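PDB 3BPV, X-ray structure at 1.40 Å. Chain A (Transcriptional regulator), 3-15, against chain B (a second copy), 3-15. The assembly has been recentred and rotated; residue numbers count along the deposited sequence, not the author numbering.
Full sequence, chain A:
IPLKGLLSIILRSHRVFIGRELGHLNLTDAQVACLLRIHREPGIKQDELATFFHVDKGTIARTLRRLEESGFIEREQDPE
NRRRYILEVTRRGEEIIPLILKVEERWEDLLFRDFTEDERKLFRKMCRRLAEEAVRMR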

# COMPACT_ATOMS: atom_id res chain seq x y z
N LEU A 3 -4.21 -13.54 1.60
CA LEU A 3 -3.87 -13.08 0.25
C LEU A 3 -3.28 -11.68 0.29
O LEU A 3 -2.28 -11.39 -0.37
CB LEU A 3 -5.10 -13.09 -0.65
CG LEU A 3 -4.85 -12.53 -2.06
CD1 LEU A 3 -3.93 -13.48 -2.83
CD2 LEU A 3 -6.16 -12.36 -2.80
N LYS A 4 -3.91 -10.80 1.05
CA LYS A 4 -3.43 -9.43 1.12
C LYS A 4 -1.98 -9.37 1.59
O LYS A 4 -1.22 -8.52 1.15
CB LYS A 4 -4.34 -8.59 2.02
CG LYS A 4 -3.98 -7.11 2.10
CD LYS A 4 -3.05 -6.85 3.26
CE LYS A 4 -2.69 -5.38 3.33
NZ LYS A 4 -1.84 -5.08 4.51
N GLY A 5 -1.60 -10.30 2.47
CA GLY A 5 -0.24 -10.32 2.97
C GLY A 5 0.75 -10.64 1.86
O GLY A 5 1.83 -10.06 1.80
N LEU A 6 0.38 -11.57 0.99
CA LEU A 6 1.25 -11.92 -0.13
C LEU A 6 1.38 -10.73 -1.07
O LEU A 6 2.49 -10.41 -1.53
CB LEU A 6 0.69 -13.12 -0.90
CG LEU A 6 0.70 -14.44 -0.15
CD1 LEU A 6 0.02 -15.49 -1.02
CD2 LEU A 6 2.14 -14.86 0.19
N LEU A 7 0.26 -10.08 -1.37
CA LEU A 7 0.27 -8.93 -2.27
C LEU A 7 1.11 -7.81 -1.67
O LEU A 7 1.80 -7.08 -2.40
CB LEU A 7 -1.16 -8.43 -2.53
CG LEU A 7 -2.10 -9.43 -3.22
CD1 LEU A 7 -3.44 -8.74 -3.50
CD2 LEU A 7 -1.48 -9.94 -4.51
N SER A 8 1.06 -7.67 -0.36
CA SER A 8 1.83 -6.64 0.32
C SER A 8 3.33 -6.91 0.27
O SER A 8 4.14 -5.98 0.19
CB SER A 8 1.35 -6.50 1.76
OG SER A 8 0.08 -5.87 1.79
N ILE A 9 3.72 -8.18 0.32
CA ILE A 9 5.13 -8.51 0.24
C ILE A 9 5.61 -8.10 -1.15
O ILE A 9 6.67 -7.50 -1.30
CB ILE A 9 5.37 -10.02 0.45
CG1 ILE A 9 5.08 -10.39 1.91
CG2 ILE A 9 6.79 -10.39 0.06
CD1 ILE A 9 5.02 -11.88 2.16
N ILE A 10 4.81 -8.41 -2.16
CA ILE A 10 5.14 -8.05 -3.53
C ILE A 10 5.25 -6.52 -3.66
O ILE A 10 6.22 -6.01 -4.21
CB ILE A 10 4.08 -8.59 -4.51
CG1 ILE A 10 4.10 -10.13 -4.49
CG2 ILE A 10 4.32 -8.05 -5.92
CD1 ILE A 10 2.94 -10.79 -5.20
N LEU A 11 4.26 -5.81 -3.13
CA LEU A 11 4.25 -4.35 -3.22
C LEU A 11 5.39 -3.71 -2.43
O LEU A 11 5.84 -2.61 -2.75
CB LEU A 11 2.89 -3.80 -2.75
CG LEU A 11 1.73 -4.09 -3.71
CD1 LEU A 11 0.39 -3.81 -3.05
CD2 LEU A 11 1.90 -3.26 -4.97
N ARG A 12 5.88 -4.38 -1.39
CA ARG A 12 6.98 -3.81 -0.63
C ARG A 12 8.25 -3.82 -1.47
O ARG A 12 9.10 -2.92 -1.34
CB ARG A 12 7.20 -4.58 0.68
CG ARG A 12 6.24 -4.17 1.79
CD ARG A 12 6.76 -4.61 3.15
NE ARG A 12 6.65 -6.04 3.37
CZ ARG A 12 5.52 -6.67 3.68
NH1 ARG A 12 4.40 -5.99 3.82
NH2 ARG A 12 5.52 -7.98 3.87
N SER A 13 8.39 -4.82 -2.33
CA SER A 13 9.58 -4.89 -3.17
C SER A 13 9.50 -3.75 -4.18
O SER A 13 10.51 -3.15 -4.53
CB SER A 13 9.65 -6.24 -3.90
OG SER A 13 8.73 -6.33 -4.97
N HIS A 14 8.28 -3.44 -4.61
CA HIS A 14 8.08 -2.35 -5.56
C HIS A 14 8.46 -1.03 -4.91
O HIS A 14 9.11 -0.19 -5.52
CB HIS A 14 6.61 -2.33 -6.01
CG HIS A 14 6.27 -1.20 -6.94
ND1 HIS A 14 5.92 0.05 -6.48
CD2 HIS A 14 6.23 -1.14 -8.29
CE1 HIS A 14 5.67 0.84 -7.51
NE2 HIS A 14 5.86 0.14 -8.62
N ARG A 15 8.07 -0.87 -3.65
CA ARG A 15 8.38 0.34 -2.91
C ARG A 15 9.89 0.54 -2.78
O ARG A 15 10.39 1.65 -2.99
CB ARG A 15 7.73 0.27 -1.52
CG ARG A 15 7.91 1.51 -0.67
CD ARG A 15 6.70 1.70 0.23
NE ARG A 15 6.32 0.46 0.89
CZ ARG A 15 5.18 0.27 1.55
NH1 ARG A 15 4.29 1.26 1.63
NH2 ARG A 15 4.92 -0.90 2.12
N LEU B 3 1.59 -3.61 -13.71
CA LEU B 3 1.15 -4.65 -12.78
C LEU B 3 0.88 -4.06 -11.40
O LEU B 3 -0.13 -4.38 -10.77
CB LEU B 3 2.22 -5.73 -12.64
CG LEU B 3 1.89 -6.82 -11.61
CD1 LEU B 3 0.70 -7.64 -12.10
CD2 LEU B 3 3.09 -7.71 -11.38
N LYS B 4 1.77 -3.19 -10.94
CA LYS B 4 1.59 -2.61 -9.62
C LYS B 4 0.26 -1.86 -9.53
O LYS B 4 -0.37 -1.85 -8.47
CB LYS B 4 2.77 -1.69 -9.29
CG LYS B 4 2.73 -1.08 -7.89
CD LYS B 4 2.04 0.26 -7.91
CE LYS B 4 2.00 0.86 -6.52
NZ LYS B 4 1.40 2.22 -6.53
N GLY B 5 -0.17 -1.26 -10.63
CA GLY B 5 -1.42 -0.53 -10.64
C GLY B 5 -2.60 -1.46 -10.41
O GLY B 5 -3.54 -1.12 -9.70
N LEU B 6 -2.55 -2.64 -11.02
CA LEU B 6 -3.62 -3.61 -10.84
C LEU B 6 -3.65 -4.09 -9.39
O LEU B 6 -4.72 -4.18 -8.79
CB LEU B 6 -3.43 -4.81 -11.77
CG LEU B 6 -3.60 -4.53 -13.25
CD1 LEU B 6 -3.28 -5.80 -14.02
CD2 LEU B 6 -5.03 -4.06 -13.55
N LEU B 7 -2.47 -4.39 -8.84
CA LEU B 7 -2.37 -4.85 -7.46
C LEU B 7 -2.88 -3.78 -6.51
O LEU B 7 -3.51 -4.08 -5.49
CB LEU B 7 -0.93 -5.23 -7.12
CG LEU B 7 -0.31 -6.37 -7.94
CD1 LEU B 7 1.08 -6.68 -7.39
CD2 LEU B 7 -1.20 -7.60 -7.88
N SER B 8 -2.62 -2.52 -6.84
CA SER B 8 -3.06 -1.42 -6.01
C SER B 8 -4.58 -1.25 -6.04
O SER B 8 -5.18 -0.87 -5.03
CB SER B 8 -2.37 -0.13 -6.45
OG SER B 8 -1.00 -0.17 -6.06
N ILE B 9 -5.20 -1.52 -7.18
CA ILE B 9 -6.65 -1.41 -7.26
C ILE B 9 -7.22 -2.48 -6.32
O ILE B 9 -8.15 -2.22 -5.56
CB ILE B 9 -7.15 -1.65 -8.69
CG1 ILE B 9 -6.74 -0.47 -9.58
CG2 ILE B 9 -8.66 -1.84 -8.70
CD1 ILE B 9 -6.95 -0.71 -11.06
N ILE B 10 -6.66 -3.68 -6.38
CA ILE B 10 -7.10 -4.77 -5.52
C ILE B 10 -6.92 -4.39 -4.05
O ILE B 10 -7.83 -4.55 -3.24
CB ILE B 10 -6.32 -6.06 -5.84
CG1 ILE B 10 -6.65 -6.52 -7.27
CG2 ILE B 10 -6.65 -7.15 -4.82
CD1 ILE B 10 -5.76 -7.62 -7.80
N LEU B 11 -5.74 -3.88 -3.70
CA LEU B 11 -5.45 -3.50 -2.32
C LEU B 11 -6.31 -2.33 -1.84
O LEU B 11 -6.57 -2.20 -0.64
CB LEU B 11 -3.95 -3.16 -2.17
CG LEU B 11 -3.03 -4.38 -2.28
CD1 LEU B 11 -1.58 -3.94 -2.43
CD2 LEU B 11 -3.20 -5.26 -1.05
N ARG B 12 -6.77 -1.48 -2.75
CA ARG B 12 -7.62 -0.37 -2.33
C ARG B 12 -8.98 -0.90 -1.87
O ARG B 12 -9.60 -0.34 -0.96
CB ARG B 12 -7.80 0.64 -3.46
CG ARG B 12 -6.63 1.60 -3.60
CD ARG B 12 -7.03 2.83 -4.40
NE ARG B 12 -7.18 2.56 -5.82
CZ ARG B 12 -6.17 2.43 -6.68
NH1 ARG B 12 -4.92 2.55 -6.25
NH2 ARG B 12 -6.41 2.20 -7.96
N SER B 13 -9.44 -1.99 -2.48
CA SER B 13 -10.72 -2.56 -2.09
C SER B 13 -10.55 -3.14 -0.70
O SER B 13 -11.47 -3.08 0.13
CB SER B 13 -11.16 -3.64 -3.08
OG SER B 13 -10.43 -4.84 -2.93
N HIS B 14 -9.37 -3.69 -0.43
CA HIS B 14 -9.09 -4.27 0.88
C HIS B 14 -9.10 -3.18 1.93
O HIS B 14 -9.65 -3.35 3.02
CB HIS B 14 -7.73 -4.99 0.85
CG HIS B 14 -7.31 -5.56 2.16
ND1 HIS B 14 -6.65 -4.81 3.12
CD2 HIS B 14 -7.45 -6.80 2.68
CE1 HIS B 14 -6.40 -5.57 4.17
NE2 HIS B 14 -6.87 -6.78 3.93
N ARG B 15 -8.51 -2.04 1.60
CA ARG B 15 -8.46 -0.91 2.51
C ARG B 15 -9.87 -0.42 2.86
O ARG B 15 -10.17 -0.17 4.03
CB ARG B 15 -7.65 0.22 1.87
CG ARG B 15 -7.46 1.44 2.75
CD ARG B 15 -6.12 2.09 2.45
NE ARG B 15 -5.90 2.24 1.02
CZ ARG B 15 -4.74 2.56 0.46
NH1 ARG B 15 -3.67 2.77 1.21
NH2 ARG B 15 -4.65 2.67 -0.86

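How do two identical helices meet here? They cross at 139° between their N-to-C directions, closer to antiparallel than parallel, with axes 10.8 Å apart at closest approach and a two-fold axis relating the copies. L7(A) faces L7(B), while K4(A) lies beside L11(B) and K4(B) beside L11(A). Side chains spaced three or four residues apart, K4(A), L7(A), L11(A) and H14(A), all leave the backbone toward the partner and form one continuous face, as do their mates in chain B, and 577 Å² is buried in all.

Which bump fills which hollow? The main knob is L11(A), which sits among K4(B), L7(B), S8(B) and L11(B); L11(B) enters the equivalent hollow on chain A. The CD2 of L11(A) does much of the filling: it lies 3.7 Å from K4(B) CG and 4.1 Å from L7(B) CB. S8(A) and S8(B) point CB away and are small, so each borders a hollow without occupying it. L11(A) CD1 and L11(B) CD1 are modelled too close together to be read as a real packing distance.

What closes the middle? L7(A) CD2 meets L7(B) CD2 at 4.1 Å, and L7(A) CD1 reaches I10(B) CG2 at 3.8 Å, with the reciprocal contact from L7(B). These branched, apolar chains suit a place that offers no hydrogen bonds between the stretches.

Why can lysine and histidine serve in such a contact? K4(A) contributes its aliphatic stem. K4(A) CG lies over the face of the H14(B) ring, 3.4 Å from its centroid and only 7° off the normal, a CH-pi contact repeated by K4(B) and H14(A). The flat ring offers a broad surface to the methylene, while the polar atoms K4(A) NZ, H14(A) ND1, H14(A) NE2 and their counterparts in chain B find hydrogen bonds elsewhere in the structure.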